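Long-range contact in putative metal-dependent phosphoesterase (Bifidobacterium adolescentis, PDB 3O0F), which is a metal-dependent phosphoesterase that holds two iron ions, a zinc ion and AMP at its active site, and may act as a 5'-3' exonuclease: residues Q13-H18 / T276-V281. Residues are numbered along the deposited sequence; the frame is centred on the assembly and turned at random.
Sequences QGWDIH and TDDDTV. With FE (Fe (III) ion), chain E.
In the PHP fold, a distorted TIM-like barrel, the edge of strand 15-19 turned away from strand 44-47 pairs with Thr276, just ahead of helix 278-287. Strand 255-258, the other end of the sheet, lies close by: Ile17 and Thr276 both touch Thr257. A single antiparallel bridge, a hydrogen-bonded pair, joins Trp15 and Thr276: Trp15 N donates to Thr276 O at 2.9 Å, Thr276 N to Trp15 O at 2.7 Å, both nearly straight and in the plane of the accepting carbonyl. Gly14 lets the chains close up, since a CB there would collide with Thr276 O and, at these backbone angles, be jammed against Gln13 O. One water extends the pairing, donating to Gln13 O and accepting from Asp278 N. Asp277 is the N-cap residue of helix 278-287, its OD1 taking Thr280 N nearly along the C-O axis and Thr280 OG1 from above the carboxylate plane. With CG1 anti to its backbone N (chi1 174°), Val281 sets CG1 over the six-membered ring of Trp15, 3.5 Å from its centroid, a CH-pi contact, while Val281 CG2 lies 3.5 Å from Trp15 CG. Asp278 OD1 sits at the indole edge, in plane, 3.4 Å from Trp15 CD1, the carboxylate perpendicular to the ring; Asp278 OD2 is hydrogen-bonded to His43 ND1. An alanine at Trp15 would remove the ring that Val281 packs on, and would probably weaken the seating of helix 278-287. Ile17 CD1 packs 3.4 Å from Thr276 OG1, which is hydrogen-bonded to Gly258 O. His18 NE2 binds iron with His20, Glu75 and Asp261; two straight backbone bonds thus set the register, and Val281-indole packing seats the helix on the strand carrying this ligand.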
ATOM      1  N   GLN A  13     -14.362 -10.307  12.407  1.00 18.59           N
ATOM      2  CA  GLN A  13     -14.276 -11.114  11.178  1.00 22.72           C
ATOM      3  C   GLN A  13     -14.524 -10.267   9.942  1.00 18.85           C
ATOM      4  O   GLN A  13     -15.169  -9.243  10.030  1.00 22.00           O
ATOM      5  CB  GLN A  13     -15.193 -12.334  11.156  1.00 23.75           C
ATOM      6  CG  GLN A  13     -16.574 -12.130  11.672  1.00 40.70           C
ATOM      7  CD  GLN A  13     -16.755 -12.731  13.055  1.00 54.31           C
ATOM      8  OE1 GLN A  13     -16.130 -13.750  13.386  1.00 56.15           O
ATOM      9  NE2 GLN A  13     -17.627 -12.116  13.866  1.00 52.37           N
ATOM     10  N   GLY A  14     -13.962 -10.688   8.820  1.00 15.64           N
ATOM     11  CA  GLY A  14     -14.031  -9.930   7.574  1.00 16.76           C
ATOM     12  C   GLY A  14     -12.811 -10.132   6.699  1.00 17.70           C
ATOM     13  O   GLY A  14     -12.224 -11.207   6.661  1.00 15.15           O
ATOM     14  N   TRP A  15     -12.415  -9.072   6.009  1.00 12.07           N
ATOM     15  CA  TRP A  15     -11.431  -9.180   4.955  1.00 12.67           C
ATOM     16  C   TRP A  15     -10.209  -8.368   5.360  1.00 12.65           C
ATOM     17  O   TRP A  15     -10.371  -7.279   5.890  1.00 15.10           O
ATOM     18  CB  TRP A  15     -11.992  -8.563   3.678  1.00 13.70           C
ATOM     19  CG  TRP A  15     -13.104  -9.276   3.028  1.00 10.36           C
ATOM     20  CD1 TRP A  15     -14.309  -9.667   3.577  1.00 18.48           C
ATOM     21  CD2 TRP A  15     -13.167  -9.609   1.644  1.00 14.02           C
ATOM     22  NE1 TRP A  15     -15.096 -10.253   2.594  1.00 14.31           N
ATOM     23  CE2 TRP A  15     -14.406 -10.251   1.414  1.00 17.12           C
ATOM     24  CE3 TRP A  15     -12.279  -9.444   0.573  1.00 14.56           C
ATOM     25  CZ2 TRP A  15     -14.786 -10.700   0.156  1.00 15.22           C
ATOM     26  CZ3 TRP A  15     -12.654  -9.897  -0.672  1.00 17.10           C
ATOM     27  CH2 TRP A  15     -13.878 -10.522  -0.873  1.00 14.52           C
ATOM     28  N   ASP A  16      -9.005  -8.833   5.032  1.00 12.26           N
ATOM     29  CA  ASP A  16      -7.820  -7.997   5.182  1.00 13.47           C
ATOM     30  C   ASP A  16      -7.520  -7.383   3.802  1.00 10.94           C
ATOM     31  O   ASP A  16      -7.060  -8.091   2.896  1.00  9.09           O
ATOM     32  CB  ASP A  16      -6.631  -8.826   5.674  1.00 15.62           C
ATOM     33  CG  ASP A  16      -5.399  -7.973   5.966  1.00 18.03           C
ATOM     34  OD1 ASP A  16      -5.382  -6.798   5.605  1.00 10.00           O
ATOM     35  OD2 ASP A  16      -4.454  -8.461   6.607  1.00 13.99           O
ATOM     36  N   ILE A  17      -7.793  -6.089   3.621  1.00  8.01           N
ATOM     37  CA  ILE A  17      -7.699  -5.525   2.260  1.00 12.72           C
ATOM     38  C   ILE A  17      -6.422  -4.719   1.992  1.00 13.10           C
ATOM     39  O   ILE A  17      -6.343  -3.968   1.031  1.00 15.13           O
ATOM     40  CB  ILE A  17      -8.978  -4.735   1.851  1.00 12.58           C
ATOM     41  CG1 ILE A  17      -9.097  -3.416   2.591  1.00 16.82           C
ATOM     42  CG2 ILE A  17     -10.214  -5.591   2.044  1.00 16.91           C
ATOM     43  CD1 ILE A  17     -10.297  -2.630   2.159  1.00 12.00           C
ATOM     44  N   HIS A  18      -5.428  -4.875   2.864  1.00 12.87           N
ATOM     45  CA  HIS A  18      -4.178  -4.129   2.764  1.00 12.47           C
ATOM     46  C   HIS A  18      -2.960  -5.064   2.931  1.00 11.31           C
ATOM     47  O   HIS A  18      -2.391  -5.148   4.020  1.00 11.00           O
ATOM     48  CB  HIS A  18      -4.180  -3.070   3.846  1.00 15.01           C
ATOM     49  CG  HIS A  18      -3.196  -1.972   3.631  1.00 16.18           C
ATOM     50  ND1 HIS A  18      -3.320  -0.736   4.248  1.00 16.73           N
ATOM     51  CD2 HIS A  18      -2.050  -1.929   2.905  1.00 15.27           C
ATOM     52  CE1 HIS A  18      -2.304   0.027   3.874  1.00 15.60           C
ATOM     53  NE2 HIS A  18      -1.524  -0.674   3.065  1.00 12.88           N
ATOM     54  N   THR A 276     -11.654  -5.361   7.378  1.00 13.96           N
ATOM     55  CA  THR A 276     -12.793  -4.628   6.852  1.00 11.67           C
ATOM     56  C   THR A 276     -14.012  -5.526   6.946  1.00 10.39           C
ATOM     57  O   THR A 276     -13.925  -6.700   6.598  1.00 10.31           O
ATOM     58  CB  THR A 276     -12.552  -4.208   5.382  1.00 13.02           C
ATOM     59  OG1 THR A 276     -11.363  -3.437   5.311  1.00 11.71           O
ATOM     60  CG2 THR A 276     -13.698  -3.354   4.863  1.00 12.78           C
ATOM     61  N   ASP A 277     -15.144  -5.011   7.439  1.00 12.25           N
ATOM     62  CA  ASP A 277     -16.328  -5.863   7.551  1.00 15.33           C
ATOM     63  C   ASP A 277     -16.890  -6.195   6.161  1.00 16.71           C
ATOM     64  O   ASP A 277     -16.608  -5.488   5.197  1.00 12.91           O
ATOM     65  CB  ASP A 277     -17.396  -5.339   8.486  1.00 17.12           C
ATOM     66  CG  ASP A 277     -17.981  -3.997   8.084  1.00 20.10           C
ATOM     67  OD1 ASP A 277     -18.191  -3.706   6.888  1.00 24.35           O
ATOM     68  OD2 ASP A 277     -18.307  -3.240   9.023  1.00 36.78           O
ATOM     69  N   ASP A 278     -17.583  -7.321   6.107  1.00 16.05           N
ATOM     70  CA  ASP A 278     -18.260  -7.832   4.918  1.00 17.72           C
ATOM     71  C   ASP A 278     -19.154  -6.822   4.234  1.00 14.83           C
ATOM     72  O   ASP A 278     -19.127  -6.703   3.015  1.00 15.52           O
ATOM     73  CB  ASP A 278     -19.103  -9.074   5.280  1.00 18.24           C
ATOM     74  CG  ASP A 278     -18.241 -10.299   5.580  1.00 25.16           C
ATOM     75  OD1 ASP A 278     -16.999 -10.176   5.575  1.00 25.70           O
ATOM     76  OD2 ASP A 278     -18.801 -11.389   5.840  1.00 34.63           O
ATOM     77  N   ASP A 279     -19.921  -6.062   4.990  1.00 15.65           N
ATOM     78  CA  ASP A 279     -20.770  -5.046   4.362  1.00 17.08           C
ATOM     79  C   ASP A 279     -19.997  -4.008   3.602  1.00 16.90           C
ATOM     80  O   ASP A 279     -20.430  -3.599   2.531  1.00 17.16           O
ATOM     81  CB  ASP A 279     -21.676  -4.340   5.378  1.00 21.02           C
ATOM     82  CG  ASP A 279     -22.728  -5.292   5.965  1.00 32.90           C
ATOM     83  OD1 ASP A 279     -22.932  -6.380   5.377  1.00 32.54           O
ATOM     84  OD2 ASP A 279     -23.319  -4.964   7.024  1.00 38.27           O
ATOM     85  N   THR A 280     -18.880  -3.562   4.154  1.00 15.43           N
ATOM     86  CA  THR A 280     -18.092  -2.523   3.524  1.00 15.81           C
ATOM     87  C   THR A 280     -17.422  -3.101   2.280  1.00 11.09           C
ATOM     88  O   THR A 280     -17.376  -2.434   1.252  1.00  9.94           O
ATOM     89  CB  THR A 280     -17.035  -1.920   4.490  1.00 18.71           C
ATOM     90  OG1 THR A 280     -17.700  -1.327   5.603  1.00 16.30           O
ATOM     91  CG2 THR A 280     -16.205  -0.862   3.788  1.00  9.62           C
ATOM     92  N   VAL A 281     -16.980  -4.355   2.334  1.00 10.75           N
ATOM     93  CA  VAL A 281     -16.379  -4.998   1.109  1.00  8.98           C
ATOM     94  C   VAL A 281     -17.430  -5.152   0.041  1.00 12.46           C
ATOM     95  O   VAL A 281     -17.203  -4.829  -1.117  1.00  9.80           O
ATOM     96  CB  VAL A 281     -15.714  -6.329   1.413  1.00 14.00           C
ATOM     97  CG1 VAL A 281     -15.241  -7.028   0.171  1.00  9.40           C
ATOM     98  CG2 VAL A 281     -14.539  -6.136   2.376  1.00 11.94           C
TER
HETATM   99 FE    FE E 304       0.652  -0.528   2.718  1.00 26.62          FE
HETATM  100  O   HOH W   1     -17.501  -8.610   8.800  1.00 18.11           O
HETATM  101  O   HOH W   2       0.555   1.127   3.978  1.00 24.80           O